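Local coordinates for superoxide dismutase (Clostridium difficile, PDB 3TJT), which probably converts superoxide radicals into hydrogen peroxide and oxygen at a protein-bound iron or manganese ion, at residues N3-P12 with N43-L57. Numbering follows the deposited sequence.
Sequences NNKFKVKPLP and NAALEKYPELYNYSL
In the alpha-hairpin domain of this iron/manganese superoxide dismutase, the extended N-terminal segment 3-12 packs F6, K5 and N4 against the C-terminal part of helix 24-46 and the 3-10 turn 50-54 that follows it. With CG anti to the carbonyl carbon (chi1 -67°), F6 turns its ring in among L46, the backbone after the 3-10 turn and L57 of helix 57-62. F6 CE2 meets L46 CD1 at the ring edge at 3.6 Å, F6 CD1 lies as close to L57 CD2, and F6 CZ comes 3.2 Å from the backbone O of Y55. L60 also touches this ring, and a water over one face lies within hydrogen-bonding distance of the backbone O atoms of N4 and Y53. K5 runs alongside Y53, pointing the same way, and lays CG over the ring in a CH-pi contact, 4.2 Å from the centroid and 22° off the normal. The Y53 hydroxyl itself donates to N43 O at 2.6 Å, tying the 3-10 turn back to the helix. Beyond the ring, the extended K5 chain carries NZ to a water that bridges it to E47 OE2. N4 ND2 donates to N54 OD1 (3.0 Å), within the plane of its own amide but 44° above the acceptor's carbonyl plane, and to another water that donates to P50 O.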
# COMPACT_ATOMS: atom_id res chain seq x y z
N ASN A 3 8.33 -26.55 -20.37
CA ASN A 3 8.32 -25.37 -19.52
C ASN A 3 7.22 -25.42 -18.46
O ASN A 3 6.04 -25.20 -18.75
CB ASN A 3 8.19 -24.10 -20.37
CG ASN A 3 8.28 -22.83 -19.55
OD1 ASN A 3 9.23 -22.05 -19.68
ND2 ASN A 3 7.29 -22.60 -18.70
N ASN A 4 7.62 -25.72 -17.22
CA ASN A 4 6.67 -25.79 -16.12
C ASN A 4 6.71 -24.55 -15.24
O ASN A 4 6.38 -24.61 -14.06
CB ASN A 4 6.94 -27.04 -15.26
CG ASN A 4 8.37 -27.10 -14.75
OD1 ASN A 4 9.22 -26.30 -15.17
ND2 ASN A 4 8.65 -28.04 -13.86
N LYS A 5 7.11 -23.42 -15.82
CA LYS A 5 7.10 -22.16 -15.07
C LYS A 5 5.67 -21.69 -14.84
O LYS A 5 4.74 -22.08 -15.56
CB LYS A 5 7.92 -21.10 -15.80
CG LYS A 5 9.40 -21.43 -15.83
CD LYS A 5 10.24 -20.24 -16.27
CE LYS A 5 11.72 -20.57 -16.18
NZ LYS A 5 12.56 -19.40 -16.56
N PHE A 6 5.48 -20.85 -13.83
CA PHE A 6 4.16 -20.29 -13.56
C PHE A 6 3.77 -19.33 -14.67
O PHE A 6 4.62 -18.68 -15.27
CB PHE A 6 4.13 -19.62 -12.18
CG PHE A 6 4.27 -20.61 -11.06
CD1 PHE A 6 3.16 -21.30 -10.59
CD2 PHE A 6 5.51 -20.88 -10.51
CE1 PHE A 6 3.28 -22.24 -9.57
CE2 PHE A 6 5.65 -21.82 -9.49
CZ PHE A 6 4.52 -22.50 -9.02
N LYS A 7 2.48 -19.27 -14.98
CA LYS A 7 2.03 -18.43 -16.07
C LYS A 7 0.90 -17.49 -15.67
O LYS A 7 0.14 -17.77 -14.75
CB LYS A 7 1.63 -19.29 -17.28
CG LYS A 7 2.76 -20.21 -17.72
CD LYS A 7 2.63 -20.67 -19.16
CE LYS A 7 3.95 -21.25 -19.66
NZ LYS A 7 4.50 -22.27 -18.72
N VAL A 8 0.81 -16.37 -16.36
CA VAL A 8 -0.32 -15.46 -16.17
C VAL A 8 -1.54 -16.03 -16.88
O VAL A 8 -1.50 -16.32 -18.07
CB VAL A 8 0.00 -14.08 -16.76
CG1 VAL A 8 -1.26 -13.25 -16.88
CG2 VAL A 8 1.07 -13.38 -15.93
N LYS A 9 -2.63 -16.21 -16.14
CA LYS A 9 -3.89 -16.64 -16.74
C LYS A 9 -4.48 -15.48 -17.54
O LYS A 9 -4.62 -14.37 -17.04
CB LYS A 9 -4.87 -17.08 -15.65
CG LYS A 9 -6.24 -17.49 -16.18
CD LYS A 9 -7.06 -18.17 -15.10
CE LYS A 9 -8.42 -18.63 -15.61
NZ LYS A 9 -9.16 -19.37 -14.55
N PRO A 10 -4.81 -15.74 -18.82
CA PRO A 10 -5.40 -14.66 -19.63
C PRO A 10 -6.68 -14.15 -18.99
O PRO A 10 -7.44 -14.92 -18.41
CB PRO A 10 -5.70 -15.35 -20.97
CG PRO A 10 -4.72 -16.49 -21.02
CD PRO A 10 -4.63 -16.98 -19.60
N LEU A 11 -6.92 -12.85 -19.08
CA LEU A 11 -8.14 -12.26 -18.52
C LEU A 11 -9.35 -13.01 -19.09
O LEU A 11 -9.42 -13.26 -20.29
CB LEU A 11 -8.22 -10.77 -18.85
CG LEU A 11 -9.19 -9.97 -17.99
CD1 LEU A 11 -8.70 -9.90 -16.53
CD2 LEU A 11 -9.36 -8.56 -18.56
N PRO A 12 -10.29 -13.38 -18.21
CA PRO A 12 -11.43 -14.23 -18.62
C PRO A 12 -12.55 -13.50 -19.38
O PRO A 12 -13.61 -14.10 -19.61
CB PRO A 12 -11.98 -14.75 -17.28
CG PRO A 12 -10.89 -14.48 -16.25
CD PRO A 12 -10.21 -13.24 -16.75
N ASN A 43 8.88 -16.65 -10.85
CA ASN A 43 9.66 -17.56 -11.70
C ASN A 43 11.16 -17.34 -11.55
O ASN A 43 11.93 -18.29 -11.51
CB ASN A 43 9.24 -17.45 -13.17
CG ASN A 43 7.90 -18.09 -13.45
OD1 ASN A 43 7.14 -17.63 -14.31
ND2 ASN A 43 7.59 -19.15 -12.71
N ALA A 44 11.56 -16.07 -11.47
CA ALA A 44 12.97 -15.73 -11.32
C ALA A 44 13.56 -16.30 -10.03
O ALA A 44 14.66 -16.84 -10.03
CB ALA A 44 13.16 -14.21 -11.37
N ALA A 45 12.81 -16.16 -8.94
CA ALA A 45 13.25 -16.63 -7.63
C ALA A 45 13.38 -18.15 -7.55
O ALA A 45 14.18 -18.67 -6.77
CB ALA A 45 12.30 -16.13 -6.55
N LEU A 46 12.60 -18.86 -8.35
CA LEU A 46 12.61 -20.32 -8.29
C LEU A 46 13.63 -20.97 -9.22
O LEU A 46 13.80 -22.20 -9.20
CB LEU A 46 11.21 -20.88 -8.56
CG LEU A 46 10.09 -20.41 -7.61
CD1 LEU A 46 8.78 -21.10 -7.95
CD2 LEU A 46 10.46 -20.64 -6.14
N GLU A 47 14.33 -20.17 -10.02
CA GLU A 47 15.35 -20.71 -10.92
C GLU A 47 16.40 -21.49 -10.14
O GLU A 47 16.95 -22.47 -10.63
CB GLU A 47 16.00 -19.59 -11.74
CG GLU A 47 15.07 -18.98 -12.77
CD GLU A 47 15.68 -17.79 -13.49
OE1 GLU A 47 16.91 -17.59 -13.40
OE2 GLU A 47 14.93 -17.05 -14.16
N LYS A 48 16.66 -21.05 -8.91
CA LYS A 48 17.64 -21.66 -8.03
C LYS A 48 17.16 -23.01 -7.48
O LYS A 48 17.96 -23.87 -7.10
CB LYS A 48 17.93 -20.70 -6.87
CG LYS A 48 18.97 -21.18 -5.88
CD LYS A 48 19.22 -20.12 -4.83
CE LYS A 48 20.31 -20.55 -3.86
NZ LYS A 48 20.61 -19.49 -2.87
N TYR A 49 15.84 -23.17 -7.44
CA TYR A 49 15.22 -24.38 -6.88
C TYR A 49 14.13 -24.89 -7.82
O TYR A 49 12.94 -24.82 -7.49
CB TYR A 49 14.58 -24.07 -5.53
CG TYR A 49 15.50 -23.53 -4.45
CD1 TYR A 49 16.38 -24.36 -3.77
CD2 TYR A 49 15.45 -22.19 -4.08
CE1 TYR A 49 17.20 -23.88 -2.76
CE2 TYR A 49 16.27 -21.69 -3.07
CZ TYR A 49 17.14 -22.54 -2.42
OH TYR A 49 17.95 -22.07 -1.42
N PRO A 50 14.52 -25.38 -9.00
CA PRO A 50 13.53 -25.66 -10.06
C PRO A 50 12.49 -26.71 -9.69
O PRO A 50 11.44 -26.75 -10.32
CB PRO A 50 14.39 -26.13 -11.24
CG PRO A 50 15.72 -26.49 -10.65
CD PRO A 50 15.90 -25.59 -9.47
N GLU A 51 12.75 -27.54 -8.68
CA GLU A 51 11.72 -28.49 -8.27
C GLU A 51 10.47 -27.78 -7.76
O GLU A 51 9.38 -28.34 -7.76
CB GLU A 51 12.24 -29.48 -7.22
CG GLU A 51 12.61 -28.85 -5.90
CD GLU A 51 13.50 -29.76 -5.07
OE1 GLU A 51 12.97 -30.73 -4.47
OE2 GLU A 51 14.73 -29.53 -5.03
N LEU A 52 10.62 -26.54 -7.31
CA LEU A 52 9.48 -25.79 -6.78
C LEU A 52 8.49 -25.38 -7.87
O LEU A 52 7.35 -25.01 -7.57
CB LEU A 52 9.95 -24.58 -5.97
CG LEU A 52 10.70 -24.93 -4.68
CD1 LEU A 52 11.18 -23.65 -4.00
CD2 LEU A 52 9.81 -25.75 -3.72
N TYR A 53 8.90 -25.44 -9.13
CA TYR A 53 7.98 -25.17 -10.23
C TYR A 53 6.89 -26.24 -10.26
O TYR A 53 5.84 -26.05 -10.87
CB TYR A 53 8.68 -25.12 -11.58
CG TYR A 53 9.58 -23.93 -11.81
CD1 TYR A 53 9.08 -22.62 -11.75
CD2 TYR A 53 10.93 -24.10 -12.10
CE1 TYR A 53 9.91 -21.54 -11.96
CE2 TYR A 53 11.76 -23.02 -12.32
CZ TYR A 53 11.26 -21.74 -12.25
OH TYR A 53 12.11 -20.67 -12.47
N ASN A 54 7.14 -27.37 -9.61
CA ASN A 54 6.15 -28.44 -9.55
C ASN A 54 5.18 -28.33 -8.37
O ASN A 54 4.23 -29.10 -8.26
CB ASN A 54 6.82 -29.81 -9.58
CG ASN A 54 7.50 -30.09 -10.92
OD1 ASN A 54 7.01 -29.67 -11.97
ND2 ASN A 54 8.62 -30.79 -10.88
N TYR A 55 5.42 -27.36 -7.48
CA TYR A 55 4.43 -27.03 -6.46
C TYR A 55 3.33 -26.20 -7.13
O TYR A 55 3.60 -25.47 -8.08
CB TYR A 55 5.04 -26.17 -5.35
CG TYR A 55 5.91 -26.86 -4.32
CD1 TYR A 55 6.72 -27.95 -4.64
CD2 TYR A 55 5.96 -26.37 -3.02
CE1 TYR A 55 7.54 -28.54 -3.67
CE2 TYR A 55 6.77 -26.95 -2.05
CZ TYR A 55 7.55 -28.03 -2.38
OH TYR A 55 8.35 -28.59 -1.40
N SER A 56 2.11 -26.30 -6.62
CA SER A 56 1.07 -25.37 -7.02
C SER A 56 1.27 -24.06 -6.25
O SER A 56 2.01 -24.03 -5.26
CB SER A 56 -0.30 -25.94 -6.68
OG SER A 56 -0.46 -26.04 -5.28
N LEU A 57 0.64 -22.98 -6.70
CA LEU A 57 0.72 -21.72 -5.95
C LEU A 57 0.19 -21.92 -4.53
O LEU A 57 0.75 -21.39 -3.57
CB LEU A 57 -0.07 -20.60 -6.66
CG LEU A 57 0.48 -20.05 -7.98
CD1 LEU A 57 -0.50 -19.05 -8.61
CD2 LEU A 57 1.84 -19.39 -7.78
O HOH W 1 4.49 -23.94 -12.42
O HOH W 2 11.10 -28.20 -12.72
O HOH W 3 12.40 -17.28 -14.80